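Local coordinates for protein Ispd/ispf bifunctional enzyme (Campylobacter jejuni, PDB 1W55) that catalyses two steps of non-mevalonate isoprenoid precursor synthesis: cytidylyl transfer from CTP to methylerythritol phosphate, and cyclisation of the phosphorylated product to methylerythritol cyclodiphosphate with release of CMP, at residues N18-K23 / V293-F298; N30-L35 / K61-N66; V100-N105 / E184-A189; V232-T237 / Q319-N324. All blocks are in the same frame, centred on the assembly; numbering follows the deposited sequence.

Contact 1 (N18-K23 / V293-F298); sequences NTKVKK and VREIGF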
loop_
_atom_site.group_PDB
_atom_site.type_symbol
_atom_site.label_atom_id
_atom_site.label_comp_id
_atom_site.label_asym_id
_atom_site.label_seq_id
_atom_site.Cartn_x
_atom_site.Cartn_y
_atom_site.Cartn_z
ATOM N N ASN A 18 -32.462 -5.739 -0.693
ATOM C CA ASN A 18 -32.250 -7.080 -1.189
ATOM C C ASN A 18 -32.047 -7.239 -2.682
ATOM O O ASN A 18 -32.879 -6.855 -3.506
ATOM C CB ASN A 18 -33.327 -8.035 -0.662
ATOM C CG ASN A 18 -32.922 -8.711 0.647
ATOM O OD1 ASN A 18 -32.200 -8.131 1.475
ATOM N ND2 ASN A 18 -33.403 -9.939 0.846
ATOM N N THR A 19 -30.886 -7.779 -3.010
ATOM C CA THR A 19 -30.732 -8.529 -4.232
ATOM C C THR A 19 -31.423 -9.857 -3.902
ATOM O O THR A 19 -32.475 -9.851 -3.250
ATOM C CB THR A 19 -29.251 -8.681 -4.527
ATOM O OG1 THR A 19 -28.502 -8.164 -3.419
ATOM C CG2 THR A 19 -28.863 -7.744 -5.669
ATOM N N LYS A 20 -30.877 -10.991 -4.321
ATOM C CA LYS A 20 -31.409 -12.246 -3.801
ATOM C C LYS A 20 -30.813 -12.521 -2.419
ATOM O O LYS A 20 -31.406 -13.231 -1.616
ATOM C CB LYS A 20 -31.185 -13.416 -4.761
ATOM C CG LYS A 20 -32.122 -14.625 -4.501
ATOM C CD LYS A 20 -33.469 -14.483 -5.230
ATOM C CE LYS A 20 -34.628 -14.979 -4.357
ATOM N NZ LYS A 20 -35.970 -14.680 -4.950
ATOM N N VAL A 21 -29.657 -11.927 -2.138
ATOM C CA VAL A 21 -28.993 -12.129 -0.855
ATOM C C VAL A 21 -29.551 -11.251 0.277
ATOM O O VAL A 21 -29.716 -10.039 0.124
ATOM C CB VAL A 21 -27.432 -12.029 -0.961
ATOM C CG1 VAL A 21 -26.989 -10.637 -1.342
ATOM C CG2 VAL A 21 -26.773 -12.471 0.355
ATOM N N LYS A 22 -29.853 -11.889 1.404
ATOM C CA LYS A 22 -30.217 -11.184 2.628
ATOM C C LYS A 22 -28.982 -10.551 3.260
ATOM O O LYS A 22 -27.925 -11.196 3.410
ATOM C CB LYS A 22 -30.875 -12.132 3.615
ATOM C CG LYS A 22 -32.268 -12.588 3.195
ATOM C CD LYS A 22 -32.801 -13.634 4.164
ATOM C CE LYS A 22 -34.024 -14.363 3.593
ATOM N NZ LYS A 22 -34.426 -15.533 4.444
ATOM N N LYS A 23 -29.122 -9.284 3.639
ATOM C CA LYS A 23 -27.982 -8.506 4.106
ATOM C C LYS A 23 -27.313 -9.071 5.359
ATOM O O LYS A 23 -26.114 -8.889 5.552
ATOM C CB LYS A 23 -28.338 -7.022 4.238
ATOM C CG LYS A 23 -29.053 -6.622 5.523
ATOM C CD LYS A 23 -29.023 -5.109 5.658
ATOM C CE LYS A 23 -30.371 -4.516 5.359
ATOM N NZ LYS A 23 -31.071 -4.241 6.641
ATOM N N VAL A 293 -30.002 -20.784 -1.521
ATOM C CA VAL A 293 -28.558 -20.776 -1.319
ATOM C C VAL A 293 -28.014 -19.362 -1.507
ATOM O O VAL A 293 -27.117 -18.926 -0.787
ATOM C CB VAL A 293 -27.886 -21.784 -2.291
ATOM C CG1 VAL A 293 -26.404 -21.557 -2.402
ATOM C CG2 VAL A 293 -28.206 -23.222 -1.868
ATOM N N ARG A 294 -28.569 -18.642 -2.470
ATOM C CA ARG A 294 -28.175 -17.258 -2.702
ATOM C C ARG A 294 -28.611 -16.325 -1.561
ATOM O O ARG A 294 -27.929 -15.347 -1.263
ATOM C CB ARG A 294 -28.738 -16.776 -4.029
ATOM C CG ARG A 294 -28.117 -17.430 -5.241
ATOM C CD ARG A 294 -28.799 -17.045 -6.538
ATOM N NE ARG A 294 -28.389 -15.720 -6.996
ATOM C CZ ARG A 294 -29.127 -14.915 -7.760
ATOM N NH1 ARG A 294 -30.345 -15.277 -8.166
ATOM N NH2 ARG A 294 -28.644 -13.736 -8.118
ATOM N N GLU A 295 -29.748 -16.631 -0.935
ATOM C CA GLU A 295 -30.268 -15.845 0.191
ATOM C C GLU A 295 -29.292 -15.821 1.365
ATOM O O GLU A 295 -29.151 -14.803 2.032
ATOM C CB GLU A 295 -31.626 -16.385 0.660
ATOM C CG GLU A 295 -32.796 -15.904 -0.189
ATOM C CD GLU A 295 -34.111 -16.599 0.142
ATOM O OE1 GLU A 295 -34.173 -17.365 1.142
ATOM O OE2 GLU A 295 -35.090 -16.371 -0.603
ATOM N N ILE A 296 -28.618 -16.946 1.601
ATOM C CA ILE A 296 -27.619 -17.037 2.672
ATOM C C ILE A 296 -26.175 -16.719 2.236
ATOM O O ILE A 296 -25.232 -16.984 2.971
ATOM C CB ILE A 296 -27.718 -18.371 3.440
ATOM C CG1 ILE A 296 -27.540 -19.576 2.504
ATOM C CG2 ILE A 296 -29.054 -18.461 4.204
ATOM C CD1 ILE A 296 -27.226 -20.861 3.246
ATOM N N GLY A 297 -26.004 -16.117 1.065
ATOM C CA GLY A 297 -24.728 -15.507 0.734
ATOM C C GLY A 297 -23.756 -16.287 -0.138
ATOM O O GLY A 297 -22.580 -15.909 -0.249
ATOM N N PHE A 298 -24.243 -17.345 -0.774
ATOM C CA PHE A 298 -23.404 -18.211 -1.588
ATOM C C PHE A 298 -23.644 -18.001 -3.079
ATOM O O PHE A 298 -24.693 -17.491 -3.485
ATOM C CB PHE A 298 -23.687 -19.672 -1.248
ATOM C CG PHE A 298 -23.057 -20.132 0.028
ATOM C CD1 PHE A 298 -23.836 -20.376 1.156
ATOM C CD2 PHE A 298 -21.685 -20.317 0.106
ATOM C CE1 PHE A 298 -23.245 -20.805 2.324
ATOM C CE2 PHE A 298 -21.092 -20.754 1.269
ATOM C CZ PHE A 298 -21.855 -20.996 2.379
#
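Lys22 N donates to Glu295 O across 3.1 Å, arriving in the carbonyl plane on a lone pair with an angle of 156° at the hydrogen. Round this bond, the backbones come close enough for two CA-H...O contacts, Glu295 CA to Lys20 O and Val21 CA to Arg294 O. Lys20 and Arg294 cross at about a right angle, and Lys20 CB sits over the centre of one guanidinium face, 3.9 Å from Arg294 CZ. Val21 turns CG2 against Gly297 CA at 3.7 Å. Glu295 CG, anti to the carbonyl carbon (chi1 -81°), lies 3.3 Å from Lys20 O, and the extended chain carries the carboxylate out to Lys22, where NZ to OE1 is a long salt bridge of 3.8 Å.

Behind these groups, helix 282-295 ends in a Schellman motif with Gly297 as the C-prime residue: Phe298 N bonds Val293 O and Gly297 N bonds Arg294 O. The helix end thus presents Glu295 O to a cytidylyltransferase loop that also holds Lys23, a predicted transition-state stabiliser. One moderately bent backbone bond, close packing and a long salt bridge together join the cyclodiphosphate synthase part to this loop.

Contact 2 (N30-L35 / K61-N66); sequences NDPLWL and KKFTKN
Phe63 brings ring atoms CD2 and CE2 obliquely against the pyrrolidine of Pro32, with Pro32 CG 3.8 Å from Phe63 CD2 and Pro32 CD a little farther off. Phe63 CB is met by two more side chains: Trp34 CZ2 stands 3.9 Å from Phe63 CB, and Leu35 CD2 is 4.1 Å from that same Phe63 CB. Trp34 CG lies between the backbone N and the carbonyl carbon (chi1 68°). Leu35 CB rests over the centre of one indole face. Thr64 continues the patch at the indole edge, its CG2 near the ring plane and 4.1 Å from Trp34 CH2.

Thr64 divides its two branches between different tasks. With OG1 anti to the backbone N (chi1 178°), the hydroxyl accepts from Asn66 N at 3.0 Å, an ST turn, while the methyl is left to the apolar side. The contacts between the two segments are van der Waals ones, and this polar bond stays within 61-66.

Beyond them, Tyr59 meets Phe63 edge-to-face, and Phe334 of a neighbouring subunit stacks on the same phenyl ring, tying the patch to the assembly. Pro32 is the N-cap residue of helix 33-42, while the segment 61-66 connects helix 57-61 to strand 68-71. The arrangement is a small hydrophobic core between the start of one helix and the connection leaving another, in the alpha/beta nucleotide-binding fold of the IspD cytidylyltransferases.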
loop_
_atom_site.group_PDB
_atom_site.type_symbol
_atom_site.label_atom_id
_atom_site.label_comp_id
_atom_site.label_asym_id
_atom_site.label_seq_id
_atom_site.Cartn_x
_atom_site.Cartn_y
_atom_site.Cartn_z
ATOM N N ASN A 30 -14.672 -14.175 7.361
ATOM C CA ASN A 30 -15.288 -15.502 7.467
ATOM C C ASN A 30 -16.712 -15.459 8.005
ATOM O O ASN A 30 -17.407 -16.471 7.952
ATOM C CB ASN A 30 -14.471 -16.438 8.381
ATOM C CG ASN A 30 -13.432 -17.295 7.614
ATOM O OD1 ASN A 30 -13.518 -17.498 6.392
ATOM N ND2 ASN A 30 -12.443 -17.800 8.353
ATOM N N ASP A 31 -17.148 -14.300 8.502
ATOM C CA ASP A 31 -18.374 -14.235 9.283
ATOM C C ASP A 31 -19.526 -13.643 8.504
ATOM O O ASP A 31 -19.350 -12.652 7.806
ATOM C CB ASP A 31 -18.164 -13.378 10.547
ATOM C CG ASP A 31 -17.390 -14.102 11.626
ATOM O OD1 ASP A 31 -17.375 -15.352 11.635
ATOM O OD2 ASP A 31 -16.768 -13.504 12.521
ATOM N N PRO A 32 -20.724 -14.197 8.676
ATOM C CA PRO A 32 -21.930 -13.535 8.158
ATOM C C PRO A 32 -22.058 -12.188 8.874
ATOM O O PRO A 32 -21.572 -12.047 10.001
ATOM C CB PRO A 32 -23.066 -14.492 8.534
ATOM C CG PRO A 32 -22.507 -15.382 9.609
ATOM C CD PRO A 32 -21.026 -15.439 9.416
ATOM N N LEU A 33 -22.668 -11.213 8.211
ATOM C CA LEU A 33 -22.708 -9.822 8.687
ATOM C C LEU A 33 -23.247 -9.701 10.111
ATOM O O LEU A 33 -22.691 -8.960 10.899
ATOM C CB LEU A 33 -23.536 -8.948 7.723
ATOM C CG LEU A 33 -23.737 -7.467 8.084
ATOM C CD1 LEU A 33 -23.690 -6.595 6.836
ATOM C CD2 LEU A 33 -25.026 -7.224 8.885
ATOM N N TRP A 34 -24.310 -10.440 10.430
ATOM C CA TRP A 34 -24.980 -10.347 11.737
ATOM C C TRP A 34 -24.034 -10.793 12.838
ATOM O O TRP A 34 -24.015 -10.224 13.924
ATOM C CB TRP A 34 -26.286 -11.178 11.773
ATOM C CG TRP A 34 -26.067 -12.687 11.700
ATOM C CD1 TRP A 34 -26.091 -13.469 10.577
ATOM C CD2 TRP A 34 -25.809 -13.581 12.797
ATOM N NE1 TRP A 34 -25.862 -14.783 10.904
ATOM C CE2 TRP A 34 -25.671 -14.878 12.259
ATOM C CE3 TRP A 34 -25.663 -13.413 14.181
ATOM C CZ2 TRP A 34 -25.384 -15.993 13.052
ATOM C CZ3 TRP A 34 -25.377 -14.521 14.969
ATOM C CH2 TRP A 34 -25.239 -15.796 14.403
ATOM N N LEU A 35 -23.237 -11.815 12.540
ATOM C CA LEU A 35 -22.272 -12.336 13.502
ATOM C C LEU A 35 -21.088 -11.377 13.631
ATOM O O LEU A 35 -20.649 -11.077 14.739
ATOM C CB LEU A 35 -21.831 -13.757 13.122
ATOM C CG LEU A 35 -20.824 -14.483 14.023
ATOM C CD1 LEU A 35 -21.323 -14.608 15.498
ATOM C CD2 LEU A 35 -20.496 -15.858 13.422
ATOM N N LYS A 61 -28.055 -20.375 14.891
ATOM C CA LYS A 61 -27.556 -21.179 16.007
ATOM C C LYS A 61 -26.374 -22.076 15.621
ATOM O O LYS A 61 -25.572 -22.459 16.477
ATOM C CB LYS A 61 -28.682 -22.029 16.578
ATOM C CG LYS A 61 -29.448 -21.374 17.725
ATOM C CD LYS A 61 -30.596 -22.285 18.154
ATOM C CE LYS A 61 -31.138 -21.920 19.521
ATOM N NZ LYS A 61 -32.440 -22.611 19.783
ATOM N N LYS A 62 -26.271 -22.393 14.332
ATOM C CA LYS A 62 -25.187 -23.212 13.801
ATOM C C LYS A 62 -23.850 -22.484 13.733
ATOM O O LYS A 62 -22.837 -23.092 13.390
ATOM C CB LYS A 62 -25.558 -23.740 12.413
ATOM C CG LYS A 62 -26.628 -24.808 12.458
ATOM C CD LYS A 62 -26.988 -25.287 11.083
ATOM C CE LYS A 62 -28.009 -26.418 11.171
ATOM N NZ LYS A 62 -27.928 -27.307 9.971
ATOM N N PHE A 63 -23.852 -21.194 14.071
ATOM C CA PHE A 63 -22.678 -20.335 13.905
ATOM C C PHE A 63 -22.037 -19.938 15.224
ATOM O O PHE A 63 -20.902 -19.447 15.248
ATOM C CB PHE A 63 -23.045 -19.069 13.120
ATOM C CG PHE A 63 -23.237 -19.303 11.652
ATOM C CD1 PHE A 63 -24.415 -19.859 11.172
ATOM C CD2 PHE A 63 -22.231 -18.970 10.744
ATOM C CE1 PHE A 63 -24.596 -20.082 9.809
ATOM C CE2 PHE A 63 -22.398 -19.185 9.385
ATOM C CZ PHE A 63 -23.578 -19.740 8.913
ATOM N N THR A 64 -22.760 -20.126 16.320
ATOM C CA THR A 64 -22.231 -19.779 17.631
ATOM C C THR A 64 -23.067 -20.386 18.756
ATOM O O THR A 64 -24.231 -20.721 18.562
ATOM C CB THR A 64 -22.124 -18.226 17.791
ATOM O OG1 THR A 64 -21.651 -17.899 19.103
ATOM C CG2 THR A 64 -23.497 -17.560 17.720
ATOM N N LYS A 65 -22.462 -20.493 19.934
ATOM C CA LYS A 65 -23.146 -20.931 21.143
ATOM C C LYS A 65 -23.163 -19.810 22.192
ATOM O O LYS A 65 -23.611 -20.015 23.321
ATOM C CB LYS A 65 -22.465 -22.193 21.703
ATOM C CG LYS A 65 -20.919 -22.151 21.694
ATOM C CD LYS A 65 -20.307 -23.554 21.767
ATOM C CE LYS A 65 -19.803 -24.029 20.407
ATOM N NZ LYS A 65 -20.306 -25.400 20.066
ATOM N N ASN A 66 -22.688 -18.626 21.804
ATOM C CA ASN A 66 -22.456 -17.516 22.735
ATOM C C ASN A 66 -23.626 -16.569 23.002
ATOM O O ASN A 66 -23.549 -15.737 23.907
ATOM C CB ASN A 66 -21.251 -16.683 22.277
ATOM C CG ASN A 66 -19.933 -17.415 22.455
ATOM O OD1 ASN A 66 -19.779 -18.227 23.373
ATOM N ND2 ASN A 66 -18.977 -17.134 21.577
#

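Contact 3 (V100-N105 / E184-A189); sequences VLVSKN and EGEENA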
loop_
_atom_site.group_PDB
_atom_site.type_symbol
_atom_site.label_atom_id
_atom_site.label_comp_id
_atom_site.label_asym_id
_atom_site.label_seq_id
_atom_site.Cartn_x
_atom_site.Cartn_y
_atom_site.Cartn_z
ATOM N N VAL A 100 -22.687 -1.925 11.160
ATOM C CA VAL A 100 -21.685 -2.974 11.331
ATOM C C VAL A 100 -20.390 -2.521 11.990
ATOM O O VAL A 100 -19.856 -3.235 12.832
ATOM C CB VAL A 100 -21.384 -3.696 9.992
ATOM C CG1 VAL A 100 -20.546 -4.916 10.238
ATOM C CG2 VAL A 100 -22.667 -4.109 9.328
ATOM N N LEU A 101 -19.909 -1.338 11.627
ATOM C CA LEU A 101 -18.573 -0.890 12.018
ATOM C C LEU A 101 -18.536 0.108 13.180
ATOM O O LEU A 101 -17.633 0.954 13.247
ATOM C CB LEU A 101 -17.857 -0.276 10.813
ATOM C CG LEU A 101 -17.548 -1.158 9.593
ATOM C CD1 LEU A 101 -16.892 -0.317 8.497
ATOM C CD2 LEU A 101 -16.674 -2.350 9.956
ATOM N N VAL A 102 -19.502 0.008 14.087
ATOM C CA VAL A 102 -19.552 0.867 15.269
ATOM C C VAL A 102 -18.222 0.791 16.013
ATOM O O VAL A 102 -17.756 -0.301 16.345
ATOM C CB VAL A 102 -20.708 0.466 16.224
ATOM C CG1 VAL A 102 -20.612 1.248 17.518
ATOM C CG2 VAL A 102 -22.072 0.699 15.558
ATOM N N SER A 103 -17.618 1.953 16.256
ATOM C CA SER A 103 -16.293 2.049 16.879
ATOM C C SER A 103 -16.338 1.968 18.402
ATOM O O SER A 103 -17.350 2.305 19.028
ATOM C CB SER A 103 -15.614 3.358 16.469
ATOM O OG SER A 103 -16.041 4.417 17.312
ATOM N N LYS A 104 -15.224 1.537 18.988
ATOM C CA LYS A 104 -15.047 1.506 20.443
ATOM C C LYS A 104 -15.169 2.908 21.042
ATOM O O LYS A 104 -15.641 3.095 22.175
ATOM C CB LYS A 104 -13.677 0.902 20.779
ATOM C CG LYS A 104 -13.294 0.925 22.253
ATOM C CD LYS A 104 -14.281 0.164 23.115
ATOM C CE LYS A 104 -13.791 0.101 24.548
ATOM N NZ LYS A 104 -13.976 -1.276 25.072
ATOM N N ASN A 105 -14.738 3.879 20.252
ATOM C CA ASN A 105 -14.801 5.286 20.592
ATOM C C ASN A 105 -16.232 5.746 20.871
ATOM O O ASN A 105 -16.507 6.317 21.929
ATOM C CB ASN A 105 -14.205 6.081 19.436
ATOM C CG ASN A 105 -13.870 7.491 19.811
ATOM O OD1 ASN A 105 -14.725 8.375 19.759
ATOM N ND2 ASN A 105 -12.606 7.725 20.163
ATOM N N GLU A 184 -22.493 12.796 19.994
ATOM C CA GLU A 184 -22.136 12.901 18.570
ATOM C C GLU A 184 -21.970 11.506 17.946
ATOM O O GLU A 184 -21.339 10.626 18.539
ATOM C CB GLU A 184 -20.878 13.769 18.375
ATOM C CG GLU A 184 -20.206 13.671 17.001
ATOM C CD GLU A 184 -20.853 14.533 15.915
ATOM O OE1 GLU A 184 -21.909 15.164 16.145
ATOM O OE2 GLU A 184 -20.288 14.588 14.804
ATOM N N GLY A 185 -22.565 11.305 16.769
ATOM C CA GLY A 185 -22.480 10.030 16.071
ATOM C C GLY A 185 -21.234 9.890 15.208
ATOM O O GLY A 185 -20.267 10.633 15.379
ATOM N N GLU A 186 -21.256 8.949 14.268
ATOM C CA GLU A 186 -20.097 8.690 13.408
ATOM C C GLU A 186 -20.515 8.002 12.119
ATOM O O GLU A 186 -21.453 7.189 12.110
ATOM C CB GLU A 186 -19.041 7.835 14.136
ATOM C CG GLU A 186 -19.546 6.464 14.585
ATOM C CD GLU A 186 -18.473 5.558 15.177
ATOM O OE1 GLU A 186 -17.364 6.037 15.528
ATOM O OE2 GLU A 186 -18.748 4.348 15.296
ATOM N N GLU A 187 -19.809 8.322 11.038
ATOM C CA GLU A 187 -20.020 7.676 9.744
ATOM C C GLU A 187 -19.881 6.146 9.803
ATOM O O GLU A 187 -20.541 5.440 9.054
ATOM C CB GLU A 187 -19.069 8.263 8.691
ATOM C CG GLU A 187 -19.606 9.448 7.881
ATOM C CD GLU A 187 -20.918 10.038 8.401
ATOM O OE1 GLU A 187 -20.893 10.776 9.411
ATOM O OE2 GLU A 187 -21.980 9.784 7.785
ATOM N N ASN A 188 -19.045 5.643 10.705
ATOM C CA ASN A 188 -18.890 4.200 10.904
ATOM C C ASN A 188 -20.127 3.509 11.511
ATOM O O ASN A 188 -20.205 2.277 11.539
ATOM C CB ASN A 188 -17.672 3.922 11.794
ATOM C CG ASN A 188 -16.433 3.478 11.002
ATOM O OD1 ASN A 188 -16.323 3.717 9.791
ATOM N ND2 ASN A 188 -15.492 2.833 11.695
ATOM N N ALA A 189 -21.073 4.295 12.027
ATOM C CA ALA A 189 -22.278 3.729 12.616
ATOM C C ALA A 189 -23.469 3.790 11.658
ATOM O O ALA A 189 -24.580 3.476 12.048
ATOM C CB ALA A 189 -22.593 4.392 13.949
#
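Glu186 grips Ser103 with both carboxylate oxygens. OE2 accepts a hydrogen bond from Ser103 N at 2.8 Å through its syn lone pair, almost straight at 170°, and OE1 accepts from Ser103 OG at 2.7 Å, again on the syn side but 18° out of the carboxylate plane. Glu186 chi1 (60°) sets CG between its own backbone N and carbonyl carbon, and the chain, extended beyond CG, then carries the carboxylate across to the other segment. Ser103 OG likewise stands between its backbone N and carbonyl carbon (chi1 84°).

The neighbouring residues pack closely. Asn188 CB lies 3.3 Å from Leu101 O, and Leu101 CB is 3.5 Å from Asn188 O, a close fit of backbone and side-chain stems. Val102 CG2 touches Ala189 CB at 4.1 Å.

Ser103 is the N-cap of helix 104-111, its OG accepting from Leu106 N while donating to Glu186. Gln146 binds Glu186 O, and Arg99 binds Ala189 O, so the loop that follows strand 180-184 is held at further points.

A carboxylate thus sits at the N-terminal end of a helix, where the helix dipole and the two donors would probably favour its negative charge, and where the serine hydroxyl both donates to it and caps the helix.

Contact 4 (V232-T237 / Q319-N324); sequences VQIHPT and QAMQSN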
loop_
_atom_site.group_PDB
_atom_site.type_symbol
_atom_site.label_atom_id
_atom_site.label_comp_id
_atom_site.label_asym_id
_atom_site.label_seq_id
_atom_site.Cartn_x
_atom_site.Cartn_y
_atom_site.Cartn_z
ATOM N N VAL A 232 -34.453 -31.356 -20.530
ATOM C CA VAL A 232 -34.276 -31.574 -21.959
ATOM C C VAL A 232 -34.810 -32.960 -22.326
ATOM O O VAL A 232 -34.480 -33.952 -21.666
ATOM C CB VAL A 232 -32.774 -31.473 -22.341
ATOM C CG1 VAL A 232 -32.536 -31.895 -23.810
ATOM C CG2 VAL A 232 -32.236 -30.051 -22.072
ATOM N N GLN A 233 -35.636 -33.041 -23.370
ATOM C CA GLN A 233 -36.193 -34.335 -23.758
ATOM C C GLN A 233 -35.148 -35.199 -24.450
ATOM O O GLN A 233 -34.594 -34.820 -25.487
ATOM C CB GLN A 233 -37.445 -34.196 -24.629
ATOM C CG GLN A 233 -38.178 -35.534 -24.792
ATOM C CD GLN A 233 -39.428 -35.434 -25.632
ATOM O OE1 GLN A 233 -39.445 -35.884 -26.781
ATOM N NE2 GLN A 233 -40.477 -34.849 -25.069
ATOM N N ILE A 234 -34.885 -36.361 -23.861
ATOM C CA ILE A 234 -33.848 -37.275 -24.342
ATOM C C ILE A 234 -34.469 -38.365 -25.221
ATOM O O ILE A 234 -33.895 -38.791 -26.224
ATOM C CB ILE A 234 -33.120 -37.935 -23.128
ATOM C CG1 ILE A 234 -32.627 -36.882 -22.115
ATOM C CG2 ILE A 234 -31.996 -38.848 -23.589
ATOM C CD1 ILE A 234 -31.925 -35.657 -22.711
ATOM N N HIS A 235 -35.645 -38.819 -24.802
ATOM C CA HIS A 235 -36.337 -39.924 -25.428
ATOM C C HIS A 235 -37.830 -39.704 -25.231
ATOM O O HIS A 235 -38.237 -39.241 -24.159
ATOM C CB HIS A 235 -35.915 -41.253 -24.808
ATOM C CG HIS A 235 -36.182 -42.428 -25.691
ATOM N ND1 HIS A 235 -37.405 -43.065 -25.732
ATOM C CD2 HIS A 235 -35.395 -43.066 -26.593
ATOM C CE1 HIS A 235 -37.359 -44.049 -26.612
ATOM N NE2 HIS A 235 -36.149 -44.074 -27.147
ATOM N N PRO A 236 -38.641 -40.014 -26.250
ATOM C CA PRO A 236 -40.092 -39.769 -26.175
ATOM C C PRO A 236 -40.868 -40.688 -25.225
ATOM O O PRO A 236 -41.940 -40.281 -24.788
ATOM C CB PRO A 236 -40.568 -39.959 -27.636
ATOM C CG PRO A 236 -39.541 -40.902 -28.263
ATOM C CD PRO A 236 -38.238 -40.569 -27.562
ATOM N N THR A 237 -40.356 -41.875 -24.905
ATOM C CA THR A 237 -41.140 -42.870 -24.168
ATOM C C THR A 237 -40.380 -43.588 -23.048
ATOM O O THR A 237 -40.989 -44.234 -22.197
ATOM C CB THR A 237 -41.685 -43.958 -25.135
ATOM O OG1 THR A 237 -40.582 -44.610 -25.769
ATOM C CG2 THR A 237 -42.475 -43.359 -26.304
ATOM N N GLN A 319 -24.756 -30.752 -24.633
ATOM C CA GLN A 319 -24.654 -29.293 -24.754
ATOM C C GLN A 319 -25.976 -28.580 -24.400
ATOM O O GLN A 319 -25.974 -27.546 -23.720
ATOM C CB GLN A 319 -24.120 -28.859 -26.136
ATOM C CG GLN A 319 -22.690 -29.370 -26.472
ATOM C CD GLN A 319 -21.624 -28.941 -25.447
ATOM O OE1 GLN A 319 -21.481 -27.753 -25.156
ATOM N NE2 GLN A 319 -20.881 -29.905 -24.906
ATOM N N ALA A 320 -27.093 -29.148 -24.846
ATOM C CA ALA A 320 -28.411 -28.611 -24.520
ATOM C C ALA A 320 -28.740 -28.694 -23.005
ATOM O O ALA A 320 -29.299 -27.761 -22.441
ATOM C CB ALA A 320 -29.487 -29.322 -25.356
ATOM N N MET A 321 -28.400 -29.812 -22.367
ATOM C CA MET A 321 -28.568 -29.963 -20.915
ATOM C C MET A 321 -27.769 -28.903 -20.151
ATOM O O MET A 321 -28.300 -28.231 -19.258
ATOM C CB MET A 321 -28.132 -31.364 -20.468
ATOM C CG MET A 321 -29.117 -32.458 -20.856
ATOM S SD MET A 321 -28.529 -34.136 -20.562
ATOM C CE MET A 321 -28.721 -34.211 -18.955
ATOM N N GLN A 322 -26.498 -28.761 -20.524
ATOM C CA GLN A 322 -25.603 -27.747 -19.968
ATOM C C GLN A 322 -26.173 -26.344 -20.127
ATOM O O GLN A 322 -26.138 -25.530 -19.194
ATOM C CB GLN A 322 -24.220 -27.838 -20.637
ATOM C CG GLN A 322 -23.403 -29.020 -20.117
ATOM C CD GLN A 322 -22.179 -29.388 -20.971
ATOM O OE1 GLN A 322 -21.757 -30.542 -20.956
ATOM N NE2 GLN A 322 -21.604 -28.419 -21.687
ATOM N N SER A 323 -26.707 -26.068 -21.311
ATOM C CA SER A 323 -27.244 -24.748 -21.622
ATOM C C SER A 323 -28.551 -24.464 -20.863
ATOM O O SER A 323 -28.773 -23.343 -20.386
ATOM C CB SER A 323 -27.406 -24.574 -23.147
ATOM O OG SER A 323 -28.265 -23.482 -23.440
ATOM N N ASN A 324 -29.408 -25.470 -20.743
ATOM C CA ASN A 324 -30.637 -25.330 -19.950
ATOM C C ASN A 324 -30.387 -25.146 -18.435
ATOM O O ASN A 324 -31.060 -24.337 -17.788
ATOM C CB ASN A 324 -31.580 -26.510 -20.208
ATOM C CG ASN A 324 -33.047 -26.172 -19.909
ATOM O OD1 ASN A 324 -33.525 -25.067 -20.200
ATOM N ND2 ASN A 324 -33.758 -27.120 -19.316
#
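Val232 meets helix 319-324 with both its methyls. CG2 goes deepest, 3.7 Å from Ala320 O and 3.8 Å from Met321 CA, and it also touches Asn324 CB at 4.1 Å, so one methyl spans a full turn of the helix. CG1, anti to the backbone N (chi1 172°), instead faces Ala320 CB at 4.3 Å. Val232 CB also lies 4.1 Å from Met321 CG.

A further apolar contact involves the sulfur. Met321 is extended at chi2 (172°), which places SD anti to CA, and SD stands 4.3 Å from Ile234 CD1. The end of Ile234 lies closer to the helix than the direction of its CB would suggest.

The polar bonds lie outside the interface between the segments. Asn324 lends only CB to Val232; its amide ND2 donates to Ala230 O, just before the strand, and so fastens the helix to the same hairpin. Within the helix, Asn324 N bonds Ala320 O.

The strand 232-235 and the helix segment run nearly antiparallel, at 154° with axes 9.1 Å apart. Ile234 also packs on Pro312, which probably binds the substrate, and on Leu314. Strand 232-235 pairs with 227-229 in a small hairpin laid against one side of helix 318-329, while Met321 reaches Val338 of strand 336-341, and Gln319 bonds Lys62 of a neighbouring subunit.

Contacts 2 and 3 belong to the cytidylyltransferase part, contact 4 to the cyclodiphosphate synthase part, and contact 1 bridges the two. Along the chain, contacts 2 and 3 follow one another inside the long loop closed by contact 1, whose segments alternate with those of contact 4. Contacts 1 and 2 lie about 16 Å apart between centres; Leu33, at the start of helix 33-42, touches Lys23 of contact 1 and Val100 of contact 3. In the synthase part, contact 1 uses helix 282-295 and contact 4 helix 318-329. Contacts 3 and 4 are about 55 Å apart between centres. Lys62 of contact 2 and Gln319 of contact 4 bond between different subunits, joining both parts within the hexamer.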